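Local coordinates for protein CocE/NonD family hydrolase (Staphylococcus aureus subsp. aureus COL, PDB 3III) that is probably a serine hydrolase of the alpha/beta-hydrolase clan that cleaves ester or amide bonds in a substrate not yet established, at residues D422-A427 with T454-S460; L413-K418 with M541-Y545; N408-W414 with Y550-I556. The contacts are given in a common frame with arbitrary orientation. Numbering follows the deposited sequence.

Contact 1 of 3, residues D422-A427 with T454-S460; sequences DMDLFA and TGWLRVS
Residues 424-427 and 454-458 are extended neighbours in an antiparallel sheet, their short axes 4.7 Å apart at closest approach and 168° between directions. The register pairs Asp424 with Arg458 and Phe426 with Trp456 as non-hydrogen-bonded pairs (CA to CA 4.5 and 4.8 Å), alternating with the hydrogen-bonded pairs Leu425-Leu457 and Ala427-Gly455. The backbone bonds are Leu425 N to Leu457 O and Leu457 N to Leu425 O, both 2.9 Å, Ala427 N to Gly455 O at 2.8 Å and Gly455 N to Ala427 O at 3.0 Å. Val459 N adds one to Met423 O (2.8 Å), just where the second strand gives way to a 3-10 turn.

These strands belong to the five-stranded sheet of the C-terminal beta-sandwich domain. Leu425, Leu457 and Ala427 face the sandwich interior, while Asp424, Arg458, Phe426 and Trp456 lie on the face that meets strand 208-209 of the catalytic part.

Polar side chains dominate one end. Arg458 NE reaches Asp424 OD1 at 2.7 Å and Arg458 NH2 reaches Asp424 OD2 at 2.9 Å, a bidentate salt bridge. Asp422, chi1 t, accepts from Ser460 N through OD1 (2.9 Å) and from Ser460 OG through OD2 (2.6 Å), both in the 3-10 segment; Lys483 is its salt-bridge partner. Toward the other end, Trp456 NE1 is hydrogen-bonded to Glu517.

Among apolar contacts, Phe426 CD1 comes 3.4 Å from Trp456 CD1, the rings oblique, with both chi1 angles m. On the interior face Leu425 CD1 meets Val459 CG2 at 3.4 Å, and CB of selenomethionine Met423 lies 3.8 Å from Val459 CG2.

Contact 2 of 3, residues L413-K418 with M541-Y545; sequences LWVSTK and MHMIY
Two hydroxyls meet first: Ser416 OG, chi1 p, and Tyr545 OH lie 2.7 Å apart in a hydrogen bond in which either may donate. With chi1 m, the Tyr545 ring runs along the strand pair from its cross-strand neighbour Trp414 to Ser416, two residues on. The shortest backbone bond, Tyr545 N to Trp414 O at 2.7 Å, is nearly straight. Ser416 and Met543 form the regular hydrogen-bonded pair, with Met543 N to Ser416 O at 3.0 Å and Ser416 N to Met543 O longer at 3.3 Å. Beyond it the chains part, and water takes over: one molecule accepts from Lys418 N (2.9 Å) and donates to Met541 O (2.7 Å), and another sits 2.9 Å from His542 NE2 with a weak link to Thr417 OG1. His542 ND1 is hydrogen-bonded to Tyr384 OH of the adjoining strand.

Residues 413-417 and 541-545 are both extended and run antiparallel, the short axes 4.7 Å apart at closest and 150° between directions. They are neighbours in the larger sheet of the C-terminal beta-sandwich domain, and their side chains alternate between its two faces.

Val415 and Ile544, a non-hydrogen-bonded pair with CA atoms 4.7 Å apart, point into the sandwich, where Val415 also touches Leu425 of the opposing sheet. Both chi1 angles are m, and Val415 CG1 closes to 3.3 Å on Ile544 CD1; Leu413 CD2 lies 4.1 Å from Ile544 CG2. On the face of Ser416 and Tyr545, Ser416 OG touches CB of selenomethionine Met543 at 3.3 Å, and Trp414 CB approaches Tyr545 CB to 4.0 Å.

Contact 3 of 3, residues N408-W414 with Y550-I556; sequences NMNLKLW and YDSQLII
Strands 408-414 and 553-556 run antiparallel at 170°, their short axes 4.7 Å apart at closest, in the larger sheet of the C-terminal beta-sandwich (galactose-binding-like) domain. Asn410-Ile555 and Lys412-Gln553 are hydrogen-bonded pairs flanking the non-hydrogen-bonded pair Leu411-Leu554, whose CA atoms are 4.5 Å apart. Ile555 N binds Asn410 O at 2.8 Å and Asn410 N binds Ile555 O at 3.3 Å; Lys412 N reaches Gln553 O at 2.8 Å and Gln553 N reaches Lys412 O at 3.0 Å.

Ahead of Gln553 the chain bends through an inverse gamma turn centred on Asp551 (phi -79°, psi 55°), closed by Ser552 N to Tyr550 O at 2.8 Å. Side chains take over the pairing there. Ser552 OG accepts from Trp414 N at 3.2 Å and is also hydrogen-bonded to Tyr545 O, while Gln553 NE2 donates to Asp551 O at 3.0 Å, within the same segment.

On the sandwich interior, Leu554 CD1 lies 4.0 Å from Leu411 CB and 4.1 Å from CB of selenomethionine Met409; the leucines, both chi1 t and chi2 p, also touch Val511 of the facing sheet. Met409 SE is 3.9 Å from Ile556 CG2.

Trp414, chi1 m, spreads over the turn. Tyr550 CA sits 3.6 Å from the centroid of the Trp414 five-membered ring, a CH-pi contact, and the tyrosine ring presents its edge to the indole face, offset, with planes at 63°. Asp551, chi1 p, turns OD1 to both Trp414 NE1 and NZ of the all-trans Lys412 side chain, each at 2.9 Å, the latter a salt bridge; one water accepts from Lys412 NZ at 2.8 Å and donates to Asp551 OD2 at 2.7 Å.

Coming from the N terminus, the chain passes through the alpha/beta-hydrolase part before it lays down strand 408-417, which supplies one side of both contacts 2 and 3, and then crosses to the facing sheet with strand 424-432. Contact 1 closes the shortest loop, when 454-460 returns beside 422-427. Much later 541-545 comes back to 413-418 and closes contact 2, and 550-556 follows to close contact 3 against 408-414. The loops nest one within another, none crossing. Contacts 2 and 3 share Leu413 and Trp414, and Tyr545 meets Tyr550 and Ser552 between them. Met423 packs on His542 and Thr417, and Ala427 on Leu411, so contact 1 is joined through the sandwich interior to both others.

Contact 1 of 3, residues D422-A427 with T454-S460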
loop_
_atom_site.group_PDB
_atom_site.type_symbol
_atom_site.label_atom_id
_atom_site.label_comp_id
_atom_site.label_asym_id
_atom_site.label_seq_id
_atom_site.Cartn_x
_atom_site.Cartn_y
_atom_site.Cartn_z
ATOM N N ASP A 422 -19.737 2.586 22.515
ATOM C CA ASP A 422 -19.079 2.486 21.203
ATOM C C ASP A 422 -18.757 1.022 20.912
ATOM O O ASP A 422 -18.804 0.152 21.795
ATOM C CB ASP A 422 -17.829 3.357 21.236
ATOM C CG ASP A 422 -17.368 3.831 19.864
ATOM O OD1 ASP A 422 -17.853 3.327 18.835
ATOM O OD2 ASP A 422 -16.491 4.728 19.829
HETATM N N MSE A 423 -18.473 0.737 19.646
HETATM C CA MSE A 423 -18.169 -0.598 19.205
HETATM C C MSE A 423 -17.027 -0.556 18.184
HETATM O O MSE A 423 -17.010 0.296 17.318
HETATM C CB MSE A 423 -19.392 -1.225 18.526
HETATM C CG MSE A 423 -20.607 -1.219 19.399
HETATM SE SE MSE A 423 -22.224 -1.639 18.334
HETATM C CE MSE A 423 -21.940 -3.629 18.074
ATOM N N ASP A 424 -16.090 -1.476 18.320
ATOM C CA ASP A 424 -15.110 -1.718 17.304
ATOM C C ASP A 424 -15.503 -2.979 16.548
ATOM O O ASP A 424 -15.499 -4.063 17.127
ATOM C CB ASP A 424 -13.705 -1.857 17.929
ATOM C CG ASP A 424 -13.135 -0.502 18.385
ATOM O OD1 ASP A 424 -13.505 0.504 17.757
ATOM O OD2 ASP A 424 -12.277 -0.451 19.301
ATOM N N LEU A 425 -15.777 -2.822 15.236
ATOM C CA LEU A 425 -16.228 -3.925 14.395
ATOM C C LEU A 425 -15.102 -4.300 13.405
ATOM O O LEU A 425 -14.490 -3.430 12.757
ATOM C CB LEU A 425 -17.476 -3.551 13.618
ATOM C CG LEU A 425 -18.755 -3.100 14.353
ATOM C CD1 LEU A 425 -19.847 -2.600 13.362
ATOM C CD2 LEU A 425 -19.280 -4.227 15.156
ATOM N N PHE A 426 -14.843 -5.595 13.349
ATOM C CA PHE A 426 -13.825 -6.191 12.523
ATOM C C PHE A 426 -14.568 -7.064 11.535
ATOM O O PHE A 426 -15.294 -7.971 11.918
ATOM C CB PHE A 426 -12.897 -7.048 13.379
ATOM C CG PHE A 426 -12.032 -6.244 14.359
ATOM C CD1 PHE A 426 -10.702 -6.071 14.133
ATOM C CD2 PHE A 426 -12.576 -5.681 15.510
ATOM C CE1 PHE A 426 -9.874 -5.307 14.997
ATOM C CE2 PHE A 426 -11.755 -4.950 16.409
ATOM C CZ PHE A 426 -10.415 -4.774 16.179
ATOM N N ALA A 427 -14.453 -6.728 10.266
ATOM C CA ALA A 427 -15.082 -7.492 9.186
ATOM C C ALA A 427 -14.066 -8.221 8.369
ATOM O O ALA A 427 -12.912 -7.770 8.169
ATOM C CB ALA A 427 -15.894 -6.610 8.317
ATOM N N THR A 454 -10.495 -7.616 4.042
ATOM C CA THR A 454 -10.604 -7.186 5.402
ATOM C C THR A 454 -11.140 -5.747 5.450
ATOM O O THR A 454 -10.828 -4.851 4.569
ATOM C CB THR A 454 -9.215 -7.357 6.055
ATOM O OG1 THR A 454 -8.777 -8.722 5.841
ATOM C CG2 THR A 454 -9.198 -7.052 7.595
ATOM N N GLY A 455 -11.876 -5.460 6.524
ATOM C CA GLY A 455 -12.242 -4.075 6.851
ATOM C C GLY A 455 -12.544 -3.854 8.333
ATOM O O GLY A 455 -12.758 -4.807 9.070
ATOM N N TRP A 456 -12.580 -2.590 8.743
ATOM C CA TRP A 456 -12.755 -2.197 10.151
ATOM C C TRP A 456 -13.630 -0.965 10.313
ATOM O O TRP A 456 -13.604 -0.050 9.476
ATOM C CB TRP A 456 -11.412 -1.834 10.756
ATOM C CG TRP A 456 -10.347 -2.872 10.718
ATOM C CD1 TRP A 456 -9.996 -3.717 11.747
ATOM C CD2 TRP A 456 -9.412 -3.108 9.676
ATOM N NE1 TRP A 456 -8.950 -4.500 11.375
ATOM C CE2 TRP A 456 -8.546 -4.139 10.118
ATOM C CE3 TRP A 456 -9.217 -2.560 8.405
ATOM C CZ2 TRP A 456 -7.498 -4.643 9.320
ATOM C CZ3 TRP A 456 -8.212 -3.069 7.612
ATOM C CH2 TRP A 456 -7.348 -4.108 8.093
ATOM N N LEU A 457 -14.363 -0.868 11.415
ATOM C CA LEU A 457 -15.002 0.394 11.738
ATOM C C LEU A 457 -15.261 0.561 13.243
ATOM O O LEU A 457 -15.784 -0.316 13.866
ATOM C CB LEU A 457 -16.343 0.501 11.025
ATOM C CG LEU A 457 -17.096 1.839 11.209
ATOM C CD1 LEU A 457 -16.313 3.002 10.517
ATOM C CD2 LEU A 457 -18.558 1.731 10.702
ATOM N N ARG A 458 -14.943 1.730 13.767
ATOM C CA ARG A 458 -15.382 2.153 15.090
ATOM C C ARG A 458 -16.718 2.870 14.862
ATOM O O ARG A 458 -16.851 3.828 14.065
ATOM C CB ARG A 458 -14.309 3.018 15.743
ATOM C CG ARG A 458 -14.688 3.564 17.133
ATOM C CD ARG A 458 -13.468 4.086 17.857
ATOM N NE ARG A 458 -12.649 2.987 18.358
ATOM C CZ ARG A 458 -11.531 3.123 19.043
ATOM N NH1 ARG A 458 -11.042 4.313 19.339
ATOM N NH2 ARG A 458 -10.879 2.044 19.425
ATOM N N VAL A 459 -17.755 2.336 15.490
ATOM C CA VAL A 459 -19.126 2.746 15.169
ATOM C C VAL A 459 -19.409 4.221 15.496
ATOM O O VAL A 459 -20.177 4.876 14.801
ATOM C CB VAL A 459 -20.140 1.725 15.795
ATOM C CG1 VAL A 459 -21.602 2.194 15.688
ATOM C CG2 VAL A 459 -19.928 0.344 15.117
ATOM N N SER A 460 -18.768 4.780 16.518
ATOM C CA SER A 460 -18.890 6.235 16.752
ATOM C C SER A 460 -18.353 7.076 15.553
ATOM O O SER A 460 -18.711 8.239 15.398
ATOM C CB SER A 460 -18.205 6.667 18.044
ATOM O OG SER A 460 -16.823 6.507 17.933
#

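Contact 2 of 3, residues L413-K418 with M541-Y545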
loop_
_atom_site.group_PDB
_atom_site.type_symbol
_atom_site.label_atom_id
_atom_site.label_comp_id
_atom_site.label_asym_id
_atom_site.label_seq_id
_atom_site.Cartn_x
_atom_site.Cartn_y
_atom_site.Cartn_z
ATOM N N LEU A 413 -24.378 -3.063 8.068
ATOM C CA LEU A 413 -24.952 -3.691 9.250
ATOM C C LEU A 413 -25.806 -2.746 10.062
ATOM O O LEU A 413 -25.518 -1.549 10.135
ATOM C CB LEU A 413 -23.865 -4.280 10.171
ATOM C CG LEU A 413 -22.827 -5.223 9.569
ATOM C CD1 LEU A 413 -21.641 -5.405 10.550
ATOM C CD2 LEU A 413 -23.457 -6.578 9.120
ATOM N N TRP A 414 -26.830 -3.296 10.705
ATOM C CA TRP A 414 -27.495 -2.624 11.771
ATOM C C TRP A 414 -27.053 -3.206 13.125
ATOM O O TRP A 414 -27.112 -4.411 13.347
ATOM C CB TRP A 414 -29.013 -2.696 11.596
ATOM C CG TRP A 414 -29.503 -1.997 10.363
ATOM C CD1 TRP A 414 -29.477 -2.467 9.080
ATOM C CD2 TRP A 414 -30.161 -0.733 10.312
ATOM N NE1 TRP A 414 -30.057 -1.551 8.237
ATOM C CE2 TRP A 414 -30.443 -0.464 8.956
ATOM C CE3 TRP A 414 -30.446 0.240 11.265
ATOM C CZ2 TRP A 414 -31.083 0.692 8.543
ATOM C CZ3 TRP A 414 -31.076 1.418 10.862
ATOM C CH2 TRP A 414 -31.379 1.635 9.502
ATOM N N VAL A 415 -26.592 -2.337 14.030
ATOM C CA VAL A 415 -25.878 -2.791 15.205
ATOM C C VAL A 415 -26.297 -1.981 16.450
ATOM O O VAL A 415 -26.759 -0.813 16.347
ATOM C CB VAL A 415 -24.349 -2.666 14.999
ATOM C CG1 VAL A 415 -23.802 -3.488 13.789
ATOM C CG2 VAL A 415 -23.922 -1.178 14.925
ATOM N N SER A 416 -26.163 -2.607 17.630
ATOM C CA SER A 416 -26.309 -1.954 18.905
ATOM C C SER A 416 -25.467 -2.659 19.955
ATOM O O SER A 416 -25.044 -3.764 19.757
ATOM C CB SER A 416 -27.751 -1.972 19.399
ATOM O OG SER A 416 -28.107 -3.277 19.832
ATOM N N THR A 417 -25.296 -2.014 21.107
ATOM C CA THR A 417 -24.504 -2.542 22.212
ATOM C C THR A 417 -25.149 -2.014 23.517
ATOM O O THR A 417 -25.812 -0.980 23.548
ATOM C CB THR A 417 -22.991 -2.141 22.129
ATOM O OG1 THR A 417 -22.266 -2.716 23.223
ATOM C CG2 THR A 417 -22.801 -0.600 22.172
ATOM N N LYS A 418 -25.010 -2.791 24.574
ATOM C CA LYS A 418 -25.582 -2.452 25.833
ATOM C C LYS A 418 -24.571 -1.980 26.852
ATOM O O LYS A 418 -24.921 -1.154 27.710
ATOM C CB LYS A 418 -26.312 -3.654 26.392
ATOM C CG LYS A 418 -27.751 -3.392 26.524
ATOM C CD LYS A 418 -28.533 -4.647 26.958
ATOM C CE LYS A 418 -28.166 -5.094 28.366
ATOM N NZ LYS A 418 -28.529 -6.548 28.595
HETATM N N MSE A 541 -21.679 -7.737 24.910
HETATM C CA MSE A 541 -22.282 -8.294 23.712
HETATM C C MSE A 541 -22.444 -7.243 22.645
HETATM O O MSE A 541 -22.778 -6.113 22.931
HETATM C CB MSE A 541 -23.648 -8.888 24.012
HETATM C CG MSE A 541 -23.600 -10.037 25.013
HETATM SE SE MSE A 541 -22.716 -11.624 24.235
HETATM C CE MSE A 541 -22.037 -12.284 26.008
ATOM N N HIS A 542 -22.141 -7.636 21.422
ATOM C CA HIS A 542 -22.503 -6.875 20.252
ATOM C C HIS A 542 -23.726 -7.538 19.646
ATOM O O HIS A 542 -23.743 -8.754 19.482
ATOM C CB HIS A 542 -21.393 -6.844 19.218
ATOM C CG HIS A 542 -20.251 -5.933 19.564
ATOM N ND1 HIS A 542 -19.217 -5.681 18.688
ATOM C CD2 HIS A 542 -19.999 -5.200 20.675
ATOM C CE1 HIS A 542 -18.381 -4.815 19.248
ATOM N NE2 HIS A 542 -18.845 -4.495 20.444
HETATM N N MSE A 543 -24.702 -6.712 19.276
HETATM C CA MSE A 543 -25.908 -7.133 18.554
HETATM C C MSE A 543 -25.832 -6.778 17.094
HETATM O O MSE A 543 -25.434 -5.676 16.779
HETATM C CB MSE A 543 -27.094 -6.360 19.083
HETATM C CG MSE A 543 -27.136 -6.389 20.549
HETATM SE SE MSE A 543 -27.960 -8.023 20.991
HETATM C CE MSE A 543 -29.784 -7.297 21.192
ATOM N N ILE A 544 -26.282 -7.681 16.224
ATOM C CA ILE A 544 -26.330 -7.444 14.768
ATOM C C ILE A 544 -27.758 -7.777 14.257
ATOM O O ILE A 544 -28.258 -8.880 14.436
ATOM C CB ILE A 544 -25.302 -8.341 13.999
ATOM C CG1 ILE A 544 -23.873 -8.132 14.499
ATOM C CG2 ILE A 544 -25.327 -8.069 12.494
ATOM C CD1 ILE A 544 -23.424 -6.717 14.491
ATOM N N TYR A 545 -28.422 -6.794 13.671
ATOM C CA TYR A 545 -29.812 -6.935 13.287
ATOM C C TYR A 545 -29.936 -7.153 11.790
ATOM O O TYR A 545 -29.271 -6.499 11.001
ATOM C CB TYR A 545 -30.590 -5.683 13.691
ATOM C CG TYR A 545 -30.549 -5.399 15.146
ATOM C CD1 TYR A 545 -31.597 -5.763 15.976
ATOM C CD2 TYR A 545 -29.479 -4.741 15.697
ATOM C CE1 TYR A 545 -31.578 -5.497 17.343
ATOM C CE2 TYR A 545 -29.436 -4.469 17.057
ATOM C CZ TYR A 545 -30.472 -4.842 17.858
ATOM O OH TYR A 545 -30.404 -4.537 19.188
HETATM O O HOH W 1 -18.871 -2.540 22.570
HETATM O O HOH W 2 -23.054 -4.776 25.286
#

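Contact 3 of 3, residues N408-W414 with Y550-I556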
loop_
_atom_site.group_PDB
_atom_site.type_symbol
_atom_site.label_atom_id
_atom_site.label_comp_id
_atom_site.label_asym_id
_atom_site.label_seq_id
_atom_site.Cartn_x
_atom_site.Cartn_y
_atom_site.Cartn_z
ATOM N N ASN A 408 -14.115 -3.131 -4.617
ATOM C CA ASN A 408 -14.529 -2.863 -3.238
ATOM C C ASN A 408 -15.759 -3.677 -2.897
ATOM O O ASN A 408 -16.503 -4.046 -3.780
ATOM C CB ASN A 408 -14.819 -1.368 -3.044
ATOM C CG ASN A 408 -13.533 -0.515 -2.881
ATOM O OD1 ASN A 408 -13.031 -0.336 -1.754
ATOM N ND2 ASN A 408 -13.059 0.075 -3.979
HETATM N N MSE A 409 -15.950 -3.974 -1.610
HETATM C CA MSE A 409 -17.227 -4.496 -1.112
HETATM C C MSE A 409 -17.611 -3.674 0.075
HETATM O O MSE A 409 -16.746 -3.125 0.774
HETATM C CB MSE A 409 -17.090 -5.947 -0.682
HETATM C CG MSE A 409 -16.343 -6.827 -1.674
HETATM SE SE MSE A 409 -16.684 -8.764 -1.258
HETATM C CE MSE A 409 -14.997 -9.537 -2.096
ATOM N N ASN A 410 -18.910 -3.634 0.317
ATOM C CA ASN A 410 -19.512 -2.781 1.331
ATOM C C ASN A 410 -20.367 -3.686 2.189
ATOM O O ASN A 410 -21.327 -4.328 1.688
ATOM C CB ASN A 410 -20.359 -1.652 0.668
ATOM C CG ASN A 410 -20.949 -0.694 1.685
ATOM O OD1 ASN A 410 -20.789 -0.876 2.892
ATOM N ND2 ASN A 410 -21.618 0.364 1.203
ATOM N N LEU A 411 -20.035 -3.725 3.469
ATOM C CA LEU A 411 -20.841 -4.478 4.418
ATOM C C LEU A 411 -21.705 -3.533 5.250
ATOM O O LEU A 411 -21.180 -2.800 6.103
ATOM C CB LEU A 411 -19.940 -5.340 5.308
ATOM C CG LEU A 411 -20.705 -6.124 6.370
ATOM C CD1 LEU A 411 -21.734 -7.054 5.694
ATOM C CD2 LEU A 411 -19.701 -6.923 7.279
ATOM N N LYS A 412 -23.022 -3.556 4.980
ATOM C CA LYS A 412 -23.978 -2.746 5.712
ATOM C C LYS A 412 -24.540 -3.571 6.855
ATOM O O LYS A 412 -25.102 -4.658 6.644
ATOM C CB LYS A 412 -25.102 -2.196 4.841
ATOM C CG LYS A 412 -25.934 -1.169 5.671
ATOM C CD LYS A 412 -27.205 -0.753 4.949
ATOM C CE LYS A 412 -27.927 0.339 5.645
ATOM N NZ LYS A 412 -29.128 0.690 4.833
ATOM N N LEU A 413 -24.378 -3.063 8.068
ATOM C CA LEU A 413 -24.952 -3.691 9.250
ATOM C C LEU A 413 -25.806 -2.746 10.062
ATOM O O LEU A 413 -25.518 -1.549 10.135
ATOM C CB LEU A 413 -23.865 -4.280 10.171
ATOM C CG LEU A 413 -22.827 -5.223 9.569
ATOM C CD1 LEU A 413 -21.641 -5.405 10.550
ATOM C CD2 LEU A 413 -23.457 -6.578 9.120
ATOM N N TRP A 414 -26.830 -3.296 10.705
ATOM C CA TRP A 414 -27.495 -2.624 11.771
ATOM C C TRP A 414 -27.053 -3.206 13.125
ATOM O O TRP A 414 -27.112 -4.411 13.347
ATOM C CB TRP A 414 -29.013 -2.696 11.596
ATOM C CG TRP A 414 -29.503 -1.997 10.363
ATOM C CD1 TRP A 414 -29.477 -2.467 9.080
ATOM C CD2 TRP A 414 -30.161 -0.733 10.312
ATOM N NE1 TRP A 414 -30.057 -1.551 8.237
ATOM C CE2 TRP A 414 -30.443 -0.464 8.956
ATOM C CE3 TRP A 414 -30.446 0.240 11.265
ATOM C CZ2 TRP A 414 -31.083 0.692 8.543
ATOM C CZ3 TRP A 414 -31.076 1.418 10.862
ATOM C CH2 TRP A 414 -31.379 1.635 9.502
ATOM N N TYR A 550 -34.104 -3.692 8.903
ATOM C CA TYR A 550 -32.661 -3.817 9.148
ATOM C C TYR A 550 -32.008 -4.497 7.947
ATOM O O TYR A 550 -31.642 -5.650 8.042
ATOM C CB TYR A 550 -32.400 -4.629 10.434
ATOM C CG TYR A 550 -33.041 -4.014 11.626
ATOM C CD1 TYR A 550 -32.770 -2.698 11.965
ATOM C CD2 TYR A 550 -33.949 -4.720 12.408
ATOM C CE1 TYR A 550 -33.369 -2.097 13.061
ATOM C CE2 TYR A 550 -34.565 -4.124 13.500
ATOM C CZ TYR A 550 -34.244 -2.794 13.812
ATOM O OH TYR A 550 -34.802 -2.124 14.866
ATOM N N ASP A 551 -31.862 -3.763 6.850
ATOM C CA ASP A 551 -31.403 -4.329 5.561
ATOM C C ASP A 551 -29.894 -4.520 5.516
ATOM O O ASP A 551 -29.202 -4.050 4.622
ATOM C CB ASP A 551 -31.896 -3.476 4.382
ATOM C CG ASP A 551 -31.308 -2.057 4.374
ATOM O OD1 ASP A 551 -30.776 -1.567 5.401
ATOM O OD2 ASP A 551 -31.364 -1.436 3.301
ATOM N N SER A 552 -29.384 -5.251 6.489
ATOM C CA SER A 552 -27.996 -5.642 6.515
ATOM C C SER A 552 -27.711 -6.448 5.250
ATOM O O SER A 552 -28.440 -7.360 4.916
ATOM C CB SER A 552 -27.733 -6.476 7.766
ATOM O OG SER A 552 -27.939 -5.653 8.887
ATOM N N GLN A 553 -26.659 -6.085 4.545
ATOM C CA GLN A 553 -26.341 -6.704 3.254
ATOM C C GLN A 553 -24.880 -6.471 2.936
ATOM O O GLN A 553 -24.293 -5.520 3.472
ATOM C CB GLN A 553 -27.182 -6.038 2.184
ATOM C CG GLN A 553 -26.937 -4.534 2.086
ATOM C CD GLN A 553 -27.912 -3.880 1.166
ATOM O OE1 GLN A 553 -27.681 -3.799 -0.058
ATOM N NE2 GLN A 553 -29.013 -3.409 1.719
ATOM N N LEU A 554 -24.337 -7.344 2.083
ATOM C CA LEU A 554 -23.007 -7.230 1.515
ATOM C C LEU A 554 -23.121 -6.887 0.035
ATOM O O LEU A 554 -23.760 -7.593 -0.714
ATOM C CB LEU A 554 -22.212 -8.532 1.730
ATOM C CG LEU A 554 -20.776 -8.503 1.153
ATOM C CD1 LEU A 554 -19.788 -7.585 1.976
ATOM C CD2 LEU A 554 -20.365 -9.982 1.048
ATOM N N ILE A 555 -22.572 -5.756 -0.387
ATOM C CA ILE A 555 -22.519 -5.407 -1.803
ATOM C C ILE A 555 -21.218 -6.035 -2.389
ATOM O O ILE A 555 -20.135 -5.739 -1.905
ATOM C CB ILE A 555 -22.469 -3.892 -2.015
ATOM C CG1 ILE A 555 -23.676 -3.187 -1.402
ATOM C CG2 ILE A 555 -22.333 -3.534 -3.505
ATOM C CD1 ILE A 555 -24.978 -3.608 -1.952
ATOM N N ILE A 556 -21.354 -6.852 -3.416
ATOM C CA ILE A 556 -20.231 -7.524 -4.030
ATOM C C ILE A 556 -20.052 -7.085 -5.487
ATOM O O ILE A 556 -21.025 -6.886 -6.190
ATOM C CB ILE A 556 -20.347 -9.053 -3.943
ATOM C CG1 ILE A 556 -21.563 -9.595 -4.712
ATOM C CG2 ILE A 556 -20.296 -9.490 -2.490
ATOM C CD1 ILE A 556 -21.585 -11.130 -4.745
HETATM O O HOH W 3 -29.959 0.550 2.124
#